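Local structure of type III restriction-modification enzyme EcoP15I Res subunit (Escherichia coli, 4ZCF) at residues C[90-95]-C[133-138]; C[124-127]-C[131-134]; C[373-378]-C[400-405]. The protein cuts DNA as the ATP-dependent restriction subunit of a type III restriction-modification enzyme, acting together with the Mod subunit on pairs of inversely oriented recognition sites. All blocks are in the same frame, centred on the assembly; numbering follows the deposited sequence.

Contact 1: C[90-95]-C[133-138]; sequences KTYTYI and KEHFRD. With AMP (adenosine monophosphate), chain H.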
# COMPACT_ATOMS: atom_id res chain seq x y z
N LYS C 90 -12.67 -31.72 -4.83
CA LYS C 90 -13.07 -31.01 -6.05
C LYS C 90 -12.19 -29.76 -6.33
O LYS C 90 -11.98 -29.42 -7.50
CB LYS C 90 -14.58 -30.68 -6.10
CG LYS C 90 -15.10 -29.74 -5.01
CD LYS C 90 -16.25 -28.89 -5.51
CE LYS C 90 -16.94 -28.16 -4.38
NZ LYS C 90 -18.04 -28.97 -3.78
N THR C 91 -11.68 -29.13 -5.25
CA THR C 91 -10.81 -27.96 -5.27
C THR C 91 -9.48 -28.35 -5.92
O THR C 91 -9.09 -27.72 -6.89
CB THR C 91 -10.68 -27.37 -3.86
OG1 THR C 91 -11.98 -27.22 -3.30
CG2 THR C 91 -9.98 -26.02 -3.84
N TYR C 92 -8.82 -29.40 -5.41
CA TYR C 92 -7.58 -29.92 -6.00
C TYR C 92 -7.76 -30.21 -7.51
O TYR C 92 -6.88 -29.85 -8.31
CB TYR C 92 -7.09 -31.18 -5.27
CG TYR C 92 -5.89 -31.82 -5.95
CD1 TYR C 92 -4.61 -31.34 -5.74
CD2 TYR C 92 -6.06 -32.89 -6.83
CE1 TYR C 92 -3.51 -31.91 -6.39
CE2 TYR C 92 -4.98 -33.46 -7.49
CZ TYR C 92 -3.70 -32.97 -7.27
OH TYR C 92 -2.64 -33.52 -7.94
N THR C 93 -8.89 -30.87 -7.89
CA THR C 93 -9.24 -31.25 -9.26
C THR C 93 -9.35 -30.03 -10.19
O THR C 93 -8.73 -30.04 -11.25
CB THR C 93 -10.48 -32.17 -9.27
OG1 THR C 93 -10.18 -33.38 -8.57
CG2 THR C 93 -10.95 -32.49 -10.68
N TYR C 94 -10.11 -28.99 -9.79
CA TYR C 94 -10.22 -27.80 -10.61
C TYR C 94 -8.91 -27.03 -10.74
O TYR C 94 -8.63 -26.44 -11.78
CB TYR C 94 -11.45 -26.93 -10.29
CG TYR C 94 -11.49 -26.08 -9.05
CD1 TYR C 94 -10.58 -25.03 -8.87
CD2 TYR C 94 -12.56 -26.15 -8.17
CE1 TYR C 94 -10.67 -24.17 -7.78
CE2 TYR C 94 -12.66 -25.29 -7.07
CZ TYR C 94 -11.71 -24.31 -6.87
OH TYR C 94 -11.83 -23.47 -5.79
N ILE C 95 -8.07 -27.08 -9.69
CA ILE C 95 -6.76 -26.44 -9.71
C ILE C 95 -5.85 -27.21 -10.66
O ILE C 95 -5.22 -26.60 -11.52
CB ILE C 95 -6.16 -26.22 -8.30
CG1 ILE C 95 -7.00 -25.16 -7.53
CG2 ILE C 95 -4.72 -25.78 -8.41
CD1 ILE C 95 -6.89 -25.22 -6.00
N LYS C 133 2.16 -25.32 -3.78
CA LYS C 133 3.17 -24.64 -4.59
C LYS C 133 4.26 -25.60 -5.03
O LYS C 133 4.54 -25.71 -6.23
CB LYS C 133 3.73 -23.42 -3.84
CG LYS C 133 2.72 -22.30 -3.75
CD LYS C 133 3.32 -21.01 -3.23
CE LYS C 133 2.41 -19.83 -3.55
NZ LYS C 133 2.40 -19.50 -5.01
N GLU C 134 4.81 -26.36 -4.05
CA GLU C 134 5.83 -27.39 -4.30
C GLU C 134 5.29 -28.48 -5.19
O GLU C 134 5.94 -28.79 -6.18
CB GLU C 134 6.39 -27.97 -3.01
CG GLU C 134 7.51 -27.13 -2.44
CD GLU C 134 7.67 -27.21 -0.93
OE1 GLU C 134 7.72 -28.35 -0.40
OE2 GLU C 134 7.73 -26.14 -0.28
N HIS C 135 4.08 -29.01 -4.89
CA HIS C 135 3.40 -30.04 -5.68
C HIS C 135 3.30 -29.66 -7.16
O HIS C 135 3.74 -30.42 -8.01
CB HIS C 135 2.00 -30.35 -5.09
CG HIS C 135 1.19 -31.34 -5.88
ND1 HIS C 135 1.41 -32.69 -5.76
CD2 HIS C 135 0.18 -31.13 -6.75
CE1 HIS C 135 0.53 -33.26 -6.58
NE2 HIS C 135 -0.23 -32.36 -7.18
N PHE C 136 2.77 -28.47 -7.46
CA PHE C 136 2.59 -27.99 -8.83
C PHE C 136 3.80 -27.46 -9.58
O PHE C 136 3.77 -27.44 -10.81
CB PHE C 136 1.38 -27.07 -8.94
CG PHE C 136 0.05 -27.78 -8.83
CD1 PHE C 136 -0.36 -28.69 -9.81
CD2 PHE C 136 -0.83 -27.49 -7.79
CE1 PHE C 136 -1.60 -29.32 -9.72
CE2 PHE C 136 -2.07 -28.12 -7.71
CZ PHE C 136 -2.46 -29.03 -8.69
N ARG C 137 4.87 -27.06 -8.86
CA ARG C 137 6.13 -26.58 -9.47
C ARG C 137 6.93 -27.80 -9.94
O ARG C 137 7.60 -27.75 -10.97
CB ARG C 137 6.95 -25.76 -8.45
CG ARG C 137 8.27 -25.16 -8.95
CD ARG C 137 8.85 -24.09 -8.03
NE ARG C 137 8.90 -24.53 -6.64
CZ ARG C 137 8.24 -23.94 -5.64
NH1 ARG C 137 7.48 -22.87 -5.87
NH2 ARG C 137 8.33 -24.42 -4.41
N ASP C 138 6.84 -28.91 -9.19
CA ASP C 138 7.51 -30.14 -9.56
C ASP C 138 6.88 -30.72 -10.83
O ASP C 138 7.59 -30.98 -11.81
CB ASP C 138 7.42 -31.17 -8.41
CG ASP C 138 8.38 -30.94 -7.25
OD1 ASP C 138 9.46 -30.33 -7.48
OD2 ASP C 138 8.07 -31.40 -6.13
P AMP H . -14.26 -25.72 -1.30
O1P AMP H . -15.64 -25.25 -1.03
O2P AMP H . -14.47 -26.87 -2.22
O3P AMP H . -13.68 -24.67 -2.18
O5' AMP H . -13.39 -26.00 0.00
C5' AMP H . -12.81 -27.27 0.22
C4' AMP H . -11.49 -27.18 0.91
O4' AMP H . -10.92 -28.50 1.10
C3' AMP H . -10.51 -26.43 0.07
O3' AMP H . -10.55 -25.05 0.43
C2' AMP H . -9.20 -27.06 0.31
O2' AMP H . -8.50 -26.39 1.37
C1' AMP H . -9.50 -28.46 0.75
N9 AMP H . -9.15 -29.45 -0.18
C8 AMP H . -9.76 -29.59 -1.34
N7 AMP H . -9.24 -30.66 -2.00
C5 AMP H . -8.23 -31.24 -1.10
C6 AMP H . -7.31 -32.33 -1.10
N6 AMP H . -7.22 -33.20 -2.21
N1 AMP H . -6.52 -32.51 -0.01
C2 AMP H . -6.57 -31.70 1.04
N3 AMP H . -7.40 -30.66 1.11
C4 AMP H . -8.25 -30.38 0.09

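Contact 2: C[124-127]-C[131-134]; sequences VNFL and ALKE. With AMP (adenosine monophosphate), chain H.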
# COMPACT_ATOMS: atom_id res chain seq x y z
N VAL C 124 -8.29 -19.66 -1.06
CA VAL C 124 -7.08 -18.85 -1.07
C VAL C 124 -5.96 -19.49 -0.22
O VAL C 124 -4.84 -19.62 -0.72
CB VAL C 124 -7.40 -17.37 -0.71
CG1 VAL C 124 -6.15 -16.54 -0.46
CG2 VAL C 124 -8.25 -16.73 -1.82
N ASN C 125 -6.27 -19.94 0.99
CA ASN C 125 -5.35 -20.62 1.89
C ASN C 125 -4.64 -21.77 1.16
O ASN C 125 -3.41 -21.81 1.11
CB ASN C 125 -6.12 -21.15 3.11
CG ASN C 125 -5.28 -21.50 4.31
OD1 ASN C 125 -5.14 -20.71 5.25
ND2 ASN C 125 -4.72 -22.70 4.33
N PHE C 126 -5.43 -22.65 0.54
CA PHE C 126 -4.96 -23.80 -0.23
C PHE C 126 -4.07 -23.37 -1.40
O PHE C 126 -3.00 -23.94 -1.57
CB PHE C 126 -6.17 -24.61 -0.74
CG PHE C 126 -5.86 -25.97 -1.33
CD1 PHE C 126 -4.90 -26.80 -0.76
CD2 PHE C 126 -6.60 -26.45 -2.41
CE1 PHE C 126 -4.62 -28.05 -1.31
CE2 PHE C 126 -6.34 -27.72 -2.94
CZ PHE C 126 -5.35 -28.50 -2.39
N LEU C 127 -4.50 -22.35 -2.17
CA LEU C 127 -3.78 -21.79 -3.32
C LEU C 127 -2.43 -21.20 -2.98
O LEU C 127 -1.51 -21.31 -3.78
CB LEU C 127 -4.63 -20.72 -4.02
CG LEU C 127 -5.69 -21.23 -4.99
CD1 LEU C 127 -6.75 -20.18 -5.23
CD2 LEU C 127 -5.08 -21.68 -6.31
N ALA C 131 2.88 -26.50 0.30
CA ALA C 131 2.68 -27.89 -0.13
C ALA C 131 2.09 -27.99 -1.55
O ALA C 131 2.56 -28.81 -2.34
CB ALA C 131 1.83 -28.65 0.88
N LEU C 132 1.11 -27.10 -1.89
CA LEU C 132 0.43 -26.93 -3.19
C LEU C 132 1.44 -26.37 -4.19
O LEU C 132 1.53 -26.86 -5.32
CB LEU C 132 -0.73 -25.91 -3.02
CG LEU C 132 -1.74 -25.55 -4.15
CD1 LEU C 132 -1.11 -24.82 -5.33
CD2 LEU C 132 -2.71 -26.63 -4.45
N LYS C 133 2.16 -25.32 -3.78
CA LYS C 133 3.17 -24.64 -4.59
C LYS C 133 4.26 -25.60 -5.03
O LYS C 133 4.54 -25.71 -6.23
CB LYS C 133 3.73 -23.42 -3.84
CG LYS C 133 2.72 -22.30 -3.75
CD LYS C 133 3.32 -21.01 -3.23
CE LYS C 133 2.41 -19.83 -3.55
NZ LYS C 133 2.40 -19.50 -5.01
N GLU C 134 4.81 -26.36 -4.05
CA GLU C 134 5.83 -27.39 -4.30
C GLU C 134 5.29 -28.48 -5.19
O GLU C 134 5.94 -28.79 -6.18
CB GLU C 134 6.39 -27.97 -3.01
CG GLU C 134 7.51 -27.13 -2.44
CD GLU C 134 7.67 -27.21 -0.93
OE1 GLU C 134 7.72 -28.35 -0.40
OE2 GLU C 134 7.73 -26.14 -0.28
P AMP H . -14.26 -25.72 -1.30
O1P AMP H . -15.64 -25.25 -1.03
O2P AMP H . -14.47 -26.87 -2.22
O3P AMP H . -13.68 -24.67 -2.18
O5' AMP H . -13.39 -26.00 0.00
C5' AMP H . -12.81 -27.27 0.22
C4' AMP H . -11.49 -27.18 0.91
O4' AMP H . -10.92 -28.50 1.10
C3' AMP H . -10.51 -26.43 0.07
O3' AMP H . -10.55 -25.05 0.43
C2' AMP H . -9.20 -27.06 0.31
O2' AMP H . -8.50 -26.39 1.37
C1' AMP H . -9.50 -28.46 0.75
N9 AMP H . -9.15 -29.45 -0.18
C8 AMP H . -9.76 -29.59 -1.34
N7 AMP H . -9.24 -30.66 -2.00
C5 AMP H . -8.23 -31.24 -1.10
C6 AMP H . -7.31 -32.33 -1.10
N6 AMP H . -7.22 -33.20 -2.21
N1 AMP H . -6.52 -32.51 -0.01
C2 AMP H . -6.57 -31.70 1.04
N3 AMP H . -7.40 -30.66 1.11
C4 AMP H . -8.25 -30.38 0.09

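Contact 3: C[373-378]-C[400-405]; sequences NMMRKA and TLFFID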
# COMPACT_ATOMS: atom_id res chain seq x y z
N ASN C 373 -24.85 -34.17 29.12
CA ASN C 373 -24.93 -35.60 28.84
C ASN C 373 -24.25 -35.90 27.50
O ASN C 373 -23.46 -36.85 27.41
CB ASN C 373 -26.39 -36.06 28.82
CG ASN C 373 -26.64 -37.40 29.48
OD1 ASN C 373 -26.31 -38.46 28.95
ND2 ASN C 373 -27.29 -37.37 30.64
N MET C 374 -24.54 -35.08 26.46
CA MET C 374 -23.97 -35.18 25.11
C MET C 374 -22.44 -35.00 25.13
O MET C 374 -21.73 -35.76 24.47
CB MET C 374 -24.63 -34.15 24.18
CG MET C 374 -25.45 -34.77 23.08
SD MET C 374 -26.02 -33.59 21.83
CE MET C 374 -27.28 -32.68 22.78
N MET C 375 -21.96 -34.00 25.89
CA MET C 375 -20.55 -33.64 26.06
C MET C 375 -19.77 -34.73 26.80
O MET C 375 -18.65 -35.06 26.39
CB MET C 375 -20.43 -32.29 26.76
CG MET C 375 -19.00 -31.83 26.96
SD MET C 375 -18.88 -30.13 27.57
CE MET C 375 -19.39 -30.36 29.29
N ARG C 376 -20.35 -35.29 27.88
CA ARG C 376 -19.76 -36.38 28.68
C ARG C 376 -19.57 -37.64 27.82
O ARG C 376 -18.50 -38.25 27.86
CB ARG C 376 -20.67 -36.68 29.89
CG ARG C 376 -20.02 -37.54 30.98
CD ARG C 376 -20.86 -37.57 32.25
NE ARG C 376 -22.18 -38.18 32.04
CZ ARG C 376 -23.33 -37.52 32.07
NH1 ARG C 376 -23.36 -36.21 32.29
NH2 ARG C 376 -24.48 -38.17 31.87
N LYS C 377 -20.61 -38.01 27.04
CA LYS C 377 -20.65 -39.17 26.14
C LYS C 377 -19.56 -39.09 25.03
O LYS C 377 -18.89 -40.09 24.77
CB LYS C 377 -22.06 -39.31 25.55
CG LYS C 377 -22.35 -40.66 24.88
CD LYS C 377 -23.85 -40.85 24.61
CE LYS C 377 -24.33 -40.25 23.30
NZ LYS C 377 -25.78 -40.50 23.09
N ALA C 378 -19.36 -37.89 24.41
CA ALA C 378 -18.35 -37.66 23.36
C ALA C 378 -16.93 -37.73 23.90
O ALA C 378 -16.04 -38.19 23.19
CB ALA C 378 -18.58 -36.32 22.68
N THR C 400 -11.98 -33.91 18.40
CA THR C 400 -13.41 -33.82 18.73
C THR C 400 -13.78 -32.35 18.58
O THR C 400 -13.10 -31.47 19.13
CB THR C 400 -13.74 -34.41 20.13
OG1 THR C 400 -13.57 -35.83 20.09
CG2 THR C 400 -15.17 -34.10 20.58
N LEU C 401 -14.85 -32.09 17.81
CA LEU C 401 -15.36 -30.76 17.54
C LEU C 401 -16.75 -30.60 18.12
O LEU C 401 -17.66 -31.34 17.75
CB LEU C 401 -15.33 -30.47 16.02
CG LEU C 401 -16.01 -29.19 15.49
CD1 LEU C 401 -15.35 -27.94 16.04
CD2 LEU C 401 -15.97 -29.17 13.98
N PHE C 402 -16.91 -29.63 19.03
CA PHE C 402 -18.18 -29.31 19.67
C PHE C 402 -18.76 -28.07 19.03
O PHE C 402 -18.04 -27.08 18.87
CB PHE C 402 -17.99 -29.08 21.19
CG PHE C 402 -17.78 -30.33 22.01
CD1 PHE C 402 -18.86 -31.14 22.37
CD2 PHE C 402 -16.52 -30.68 22.48
CE1 PHE C 402 -18.67 -32.29 23.14
CE2 PHE C 402 -16.33 -31.83 23.25
CZ PHE C 402 -17.40 -32.63 23.57
N PHE C 403 -20.06 -28.10 18.67
CA PHE C 403 -20.74 -26.93 18.11
C PHE C 403 -21.69 -26.24 19.09
O PHE C 403 -22.79 -26.73 19.35
CB PHE C 403 -21.42 -27.23 16.77
CG PHE C 403 -20.52 -27.19 15.57
CD1 PHE C 403 -19.82 -26.02 15.25
CD2 PHE C 403 -20.39 -28.28 14.73
CE1 PHE C 403 -18.97 -25.98 14.14
CE2 PHE C 403 -19.55 -28.24 13.62
CZ PHE C 403 -18.85 -27.09 13.33
N ILE C 404 -21.26 -25.08 19.60
CA ILE C 404 -22.00 -24.22 20.53
C ILE C 404 -22.81 -23.15 19.77
O ILE C 404 -22.60 -22.94 18.57
CB ILE C 404 -21.05 -23.64 21.64
CG1 ILE C 404 -21.81 -23.20 22.93
CG2 ILE C 404 -20.11 -22.55 21.11
CD1 ILE C 404 -22.44 -24.34 23.79
N ASP C 405 -23.77 -22.51 20.45
CA ASP C 405 -24.65 -21.49 19.89
C ASP C 405 -24.15 -20.06 20.18
O ASP C 405 -24.19 -19.20 19.28
CB ASP C 405 -26.10 -21.71 20.37
CG ASP C 405 -26.33 -21.65 21.88
OD1 ASP C 405 -25.34 -21.77 22.64
OD2 ASP C 405 -27.50 -21.52 22.30

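Contact 1: C[90-95]-C[133-138]
The phenol of Tyr-92 meets the imidazole of His-135 through a single hydrogen bond, OH to NE2 at 2.8 Å, in which either could be the donor. Each polar atom arrives at the rim of the other ring and near its plane, while the two planes are turned 59° from each other. With CG set anti to the backbone N (chi1 174°), Tyr-92 reaches across to the second helix although its CB does not point there. Beside this bond lies Phe-136, whose ring is nearly parallel to that of Tyr-92 but so far slid that they barely overlap; CZ of Phe-136 touches CE1 of Tyr-92 at 3.8 Å. Ile-95 adds its CG2 branch, 3.6 Å from Phe-136 CE2. The helix carrying Tyr-92 and Ile-95 springs from the Walker A motif, or P-loop, and Tyr-92 and the two residues before it belong to the AMP pocket: Thr-91 OG1 is 2.7 Å from O2P of AMP, and Lys-90 forms a salt bridge with Glu-227. The axes of segments 90-95 and 133-138 come no closer than 13.0 Å, at 34° to each other, so the aromatic cluster bridges the space. In the next shell His-135 CD2 sits over the centre of one face of its neighbour Phe-136, Phe-99 stacks with the same ring, and Leu-7 packs on both Tyr-92 and His-135.

Contact 2: C[124-127]-C[131-134]
Leu-132 presses its CD2 methyl onto one face of the Phe-126 ring, a CH-pi contact 3.9 Å from the ring centroid and 15° off the normal, while AMP lies over the opposite face. The aromatic ring is thus a partition between nucleotide and protein core: CD2 of Phe-126 is 3.8 Å from C2' of the ribose, and its CZ approaches the adenine at C5. With CG anti to the backbone N (chi1 -176°), Leu-132 reaches the first helix, and chi2 (-66°) then sets CD2 on the ring and CD1 3.9 Å from Leu-127 O. This buried side, closed further by Leu-144 and Ile-95, is the tight half of the corner where helix 117-128 turns into helix 130-140. The other half is looser. Lys-133 merely brings CE to 4.2 Å from Leu-127 O, and Glu-134 turns instead to a salt bridge with Arg-577 of a neighbouring subunit. An alanine in place of Phe-126 is likely to open a gap between Leu-132 and the ribose, depriving both of their shared surface. No hydrogen bond crosses between the segments, and Phe-126 meets AMP largely through carbon, consistent with a wall working by van der Waals contact.

Contact 3: C[373-378]-C[400-405]
Helix 368-389 lies over strand 399-404 with the two segments running in roughly opposed senses: Met-375 is nearest Phe-402, their CA atoms 8.1 Å apart, whereas Ala-378, further along the helix, is nearest Thr-400, further back on the strand. Regular helical bonds, such as Ala-378 N to Met-374 O, hold residues 373-378 in shape, while the strand's own backbone is paired with its neighbours in the sheet and gives no bond to the helix. The gap is filled chiefly by one ring. Phe-402 points its CB toward the helix and drives the CE1-CZ end of its ring between Met-375 and Ala-378, so that CE1 reaches 3.7 Å from the CA of Met-375 and CZ comes 4.0 Å from the CB of Ala-378. Met-375 runs extended as far as its sulfur, CG anti to the backbone N (chi1 -179°), and crosses the phenylalanine at about a right angle; its CG lies 3.8 Å from Phe-402 CZ. The sulfur follows in an oblique Met-aromatic contact, SD being 5.1 Å from the ring centroid. This is the helix-on-sheet layering of a RecA-like helicase domain, in the second of the chain's two parallel sheets. Strands 497-501 and 513-518 flank the strand, where Phe-499 stacks with Phe-402 and Cys-517 packs against it, while Lys-423 and Phe-424 of helix 421-434 cover Met-375.

Contacts 1 and 2 form one continuous core beside AMP, their centres about 7 Å apart and both using helix 130-140. Phe-126 joins them directly: its CD2 is 3.7 Å from CG2 of Thr-91 and 3.8 Å from CD1 of Ile-95. The P-loop helix and the nonpolar wall of the pocket are therefore packed as a unit. Contact 3 belongs to the other parallel sheet, its nearest atoms about 16 Å from contact 2 and about 17 Å from contact 1, and it touches no part of the nucleotide site. It lies nearer the bound nucleic acid, about 9 Å at its nearest atom, against about 12 Å for contact 2 and about 14 Å for contact 1.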